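Local coordinates for putatuve endo-xylanase (Clostridium stercorarium, PDB 1O8P), which probably binds xylan and cellulose chains as the family 6 carbohydrate-binding module of a putative endo-xylanase, at residues A[61-66]-A[131-136]. Numbering follows the deposited sequence.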
ATOM      1  N   TYR A  61       0.738  12.149  -2.886  1.00 19.66           N
ATOM      2  CA  TYR A  61       1.692  11.093  -3.348  1.00 19.98           C
ATOM      3  C   TYR A  61       0.998   9.760  -3.616  1.00 19.45           C
ATOM      4  O   TYR A  61      -0.102   9.515  -3.130  1.00 19.40           O
ATOM      5  CB  TYR A  61       2.786  10.825  -2.329  1.00 20.27           C
ATOM      6  CG  TYR A  61       3.879  11.851  -2.254  1.00 21.91           C
ATOM      7  CD1 TYR A  61       3.646  13.196  -2.575  1.00 22.08           C
ATOM      8  CD2 TYR A  61       5.160  11.471  -1.824  1.00 24.13           C
ATOM      9  CE1 TYR A  61       4.675  14.150  -2.492  1.00 24.46           C
ATOM     10  CE2 TYR A  61       6.211  12.387  -1.752  1.00 25.60           C
ATOM     11  CZ  TYR A  61       5.965  13.722  -2.080  1.00 26.94           C
ATOM     12  OH  TYR A  61       6.988  14.604  -1.949  1.00 24.78           O
ATOM     13  N   SER A  62       1.649   8.900  -4.393  1.00 18.53           N
ATOM     14  CA  SER A  62       1.047   7.669  -4.821  1.00 18.97           C
ATOM     15  C   SER A  62       2.129   6.697  -5.288  1.00 18.32           C
ATOM     16  O   SER A  62       3.212   7.119  -5.722  1.00 17.13           O
ATOM     17  CB  SER A  62       0.008   7.914  -5.946  1.00 19.23           C
ATOM     18  OG  SER A  62       0.648   8.229  -7.177  1.00 23.06           O
ATOM     19  N   THR A  63       1.850   5.400  -5.131  1.00 17.81           N
ATOM     20  CA  THR A  63       2.717   4.351  -5.639  1.00 17.77           C
ATOM     21  C   THR A  63       1.857   3.375  -6.383  1.00 17.12           C
ATOM     22  O   THR A  63       0.709   3.125  -6.008  1.00 16.41           O
ATOM     23  CB  THR A  63       3.554   3.664  -4.530  1.00 17.39           C
ATOM     24  OG1 THR A  63       2.808   3.629  -3.329  1.00 17.67           O
ATOM     25  CG2 THR A  63       4.747   4.486  -4.137  1.00 17.52           C
ATOM     26  N   THR A  64       2.416   2.836  -7.460  1.00 16.99           N
ATOM     27  CA  THR A  64       1.698   1.949  -8.320  1.00 17.33           C
ATOM     28  C   THR A  64       2.426   0.628  -8.354  1.00 17.24           C
ATOM     29  O   THR A  64       3.650   0.602  -8.503  1.00 18.76           O
ATOM     30  CB  THR A  64       1.642   2.544  -9.727  1.00 18.59           C
ATOM     31  OG1 THR A  64       0.853   3.736  -9.709  1.00 19.64           O
ATOM     32  CG2 THR A  64       0.937   1.575 -10.758  1.00 16.45           C
ATOM     33  N   TYR A  65       1.649  -0.446  -8.261  1.00 16.84           N
ATOM     34  CA  TYR A  65       2.112  -1.827  -8.222  1.00 17.17           C
ATOM     35  C   TYR A  65       1.345  -2.581  -9.279  1.00 17.85           C
ATOM     36  O   TYR A  65       0.168  -2.919  -9.109  1.00 16.95           O
ATOM     37  CB  TYR A  65       1.856  -2.445  -6.820  1.00 16.98           C
ATOM     38  CG  TYR A  65       2.455  -1.595  -5.742  1.00 15.27           C
ATOM     39  CD1 TYR A  65       1.780  -0.454  -5.266  1.00 15.17           C
ATOM     40  CD2 TYR A  65       3.707  -1.899  -5.210  1.00 16.13           C
ATOM     41  CE1 TYR A  65       2.332   0.337  -4.289  1.00 16.15           C
ATOM     42  CE2 TYR A  65       4.269  -1.104  -4.225  1.00 13.42           C
ATOM     43  CZ  TYR A  65       3.573   0.016  -3.772  1.00 15.19           C
ATOM     44  OH  TYR A  65       4.127   0.841  -2.822  1.00 13.77           O
ATOM     45  N   LYS A  66       2.038  -2.861 -10.378  1.00 18.95           N
ATOM     46  CA  LYS A  66       1.440  -3.471 -11.549  1.00 19.71           C
ATOM     47  C   LYS A  66       1.336  -4.965 -11.414  1.00 19.14           C
ATOM     48  O   LYS A  66       2.075  -5.567 -10.671  1.00 20.13           O
ATOM     49  CB  LYS A  66       2.282  -3.105 -12.787  1.00 20.14           C
ATOM     50  CG  LYS A  66       2.145  -1.652 -13.207  1.00 23.93           C
ATOM     51  CD  LYS A  66       2.909  -1.409 -14.509  1.00 31.58           C
ATOM     52  CE  LYS A  66       1.956  -1.078 -15.673  1.00 38.47           C
ATOM     53  NZ  LYS A  66       1.090  -2.248 -16.165  1.00 41.73           N
ATOM     54  N   ILE A 131      -2.425  -1.944  -9.014  1.00 18.89           N
ATOM     55  CA  ILE A 131      -2.870  -1.330  -7.750  1.00 18.17           C
ATOM     56  C   ILE A 131      -2.119  -0.035  -7.474  1.00 18.17           C
ATOM     57  O   ILE A 131      -0.886   0.041  -7.576  1.00 15.98           O
ATOM     58  CB  ILE A 131      -2.729  -2.302  -6.521  1.00 18.42           C
ATOM     59  CG1 ILE A 131      -3.687  -3.479  -6.663  1.00 17.32           C
ATOM     60  CG2 ILE A 131      -3.099  -1.574  -5.172  1.00 17.33           C
ATOM     61  CD1 ILE A 131      -5.214  -3.085  -6.521  1.00 13.86           C
ATOM     62  N   VAL A 132      -2.890   0.972  -7.099  1.00 17.89           N
ATOM     63  CA  VAL A 132      -2.352   2.271  -6.720  1.00 17.87           C
ATOM     64  C   VAL A 132      -2.692   2.617  -5.270  1.00 17.99           C
ATOM     65  O   VAL A 132      -3.839   2.545  -4.876  1.00 17.97           O
ATOM     66  CB  VAL A 132      -2.883   3.373  -7.706  1.00 18.35           C
ATOM     67  CG1 VAL A 132      -2.236   4.724  -7.420  1.00 15.24           C
ATOM     68  CG2 VAL A 132      -2.632   2.901  -9.159  1.00 17.66           C
ATOM     69  N   LEU A 133      -1.675   2.987  -4.484  1.00 18.49           N
ATOM     70  CA  LEU A 133      -1.870   3.556  -3.131  1.00 17.51           C
ATOM     71  C   LEU A 133      -1.739   5.096  -3.220  1.00 18.23           C
ATOM     72  O   LEU A 133      -0.741   5.595  -3.717  1.00 18.25           O
ATOM     73  CB  LEU A 133      -0.813   2.991  -2.161  1.00 16.57           C
ATOM     74  CG  LEU A 133      -0.718   1.458  -2.101  1.00 15.36           C
ATOM     75  CD1 LEU A 133       0.399   1.052  -1.103  1.00 15.54           C
ATOM     76  CD2 LEU A 133      -2.101   0.846  -1.689  1.00 10.79           C
ATOM     77  N   VAL A 134      -2.765   5.819  -2.777  1.00 17.67           N
ATOM     78  CA  VAL A 134      -2.781   7.255  -2.821  1.00 17.12           C
ATOM     79  C   VAL A 134      -2.818   7.724  -1.380  1.00 17.63           C
ATOM     80  O   VAL A 134      -3.662   7.294  -0.602  1.00 17.73           O
ATOM     81  CB  VAL A 134      -3.981   7.819  -3.672  1.00 17.70           C
ATOM     82  CG1 VAL A 134      -3.915   9.359  -3.763  1.00 14.79           C
ATOM     83  CG2 VAL A 134      -4.021   7.157  -5.083  1.00 16.44           C
ATOM     84  N   PHE A 135      -1.871   8.597  -1.039  1.00 17.61           N
ATOM     85  CA  PHE A 135      -1.627   9.032   0.327  1.00 18.60           C
ATOM     86  C   PHE A 135      -2.130  10.468   0.603  1.00 18.58           C
ATOM     87  O   PHE A 135      -1.973  11.340  -0.248  1.00 17.60           O
ATOM     88  CB  PHE A 135      -0.128   8.972   0.578  1.00 18.96           C
ATOM     89  CG  PHE A 135       0.456   7.602   0.401  1.00 18.89           C
ATOM     90  CD1 PHE A 135       0.275   6.626   1.368  1.00 21.88           C
ATOM     91  CD2 PHE A 135       1.178   7.298  -0.729  1.00 19.06           C
ATOM     92  CE1 PHE A 135       0.818   5.351   1.216  1.00 21.35           C
ATOM     93  CE2 PHE A 135       1.723   6.031  -0.915  1.00 18.97           C
ATOM     94  CZ  PHE A 135       1.543   5.062   0.064  1.00 20.64           C
ATOM     95  N   SER A 136      -2.718  10.693   1.785  1.00 19.24           N
ATOM     96  CA  SER A 136      -3.303  12.000   2.144  1.00 20.49           C
ATOM     97  C   SER A 136      -2.440  12.752   3.159  1.00 20.85           C
ATOM     98  O   SER A 136      -2.744  13.863   3.611  1.00 21.52           O
ATOM     99  CB  SER A 136      -4.763  11.854   2.612  1.00 20.58           C
ATOM    100  OG  SER A 136      -4.823  11.271   3.890  1.00 20.21           O
TER
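Ile131 pairs with Tyr65 through two backbone bonds, Tyr65 N to Ile131 O (2.7 Å) and Ile131 N to Tyr65 O (2.8 Å); the second donor stands above the carbonyl plane of Tyr65. The CD1 edge of the Tyr65 ring lies against Ile131 O, near the ring plane, while the end of the Ile131 side chain leads away from Tyr65; the side chain touches Val91 and Phe144. Val132 faces Thr64 in a non-hydrogen-bonded pair on the other side of the sheet, where its CG2 meets Thr64 OG1 at 3.6 Å and its CG1 rests near Thr63 O. Leu133 and Thr63 exchange the next two backbone bonds. CG of Leu133, anti to its carbonyl carbon (chi1 -53°), sits beside Tyr65 CE1; the two side chains cross at about a right angle, with Leu133 CD1 3.8 Å from Tyr65 CE1. The two strands, 62-69 and 128-135, run antiparallel inside one sheet of the beta-sandwich; Ile131, Leu133, Thr63 and Tyr65 face its interior, where Phe144 of the opposing sheet touches Leu133 and meets the Tyr65 ring edge-to-face. Tyr65 OH takes a hydrogen bond from Thr63 OG1 (3.1 Å) and also bonds Ala31 O; two hydrogen bonds thus grip this hydroxyl of a buried tyrosine. Val134 sets CG2 near Ser62 CB at 4.2 Å, on the face shared with Val132 and Thr64. Beyond that pair Phe135 N gives a nearly straight bond to Tyr61 O (2.9 Å, 174° at the hydrogen). Its ring turns an edge to Thr63 OG1, 3.6 Å from Phe135 CE2, and Phe135 CD2 lies near Tyr61 O and, more loosely, Tyr61 CB, while the Tyr61 ring swings away to bond Asn41 N through OH.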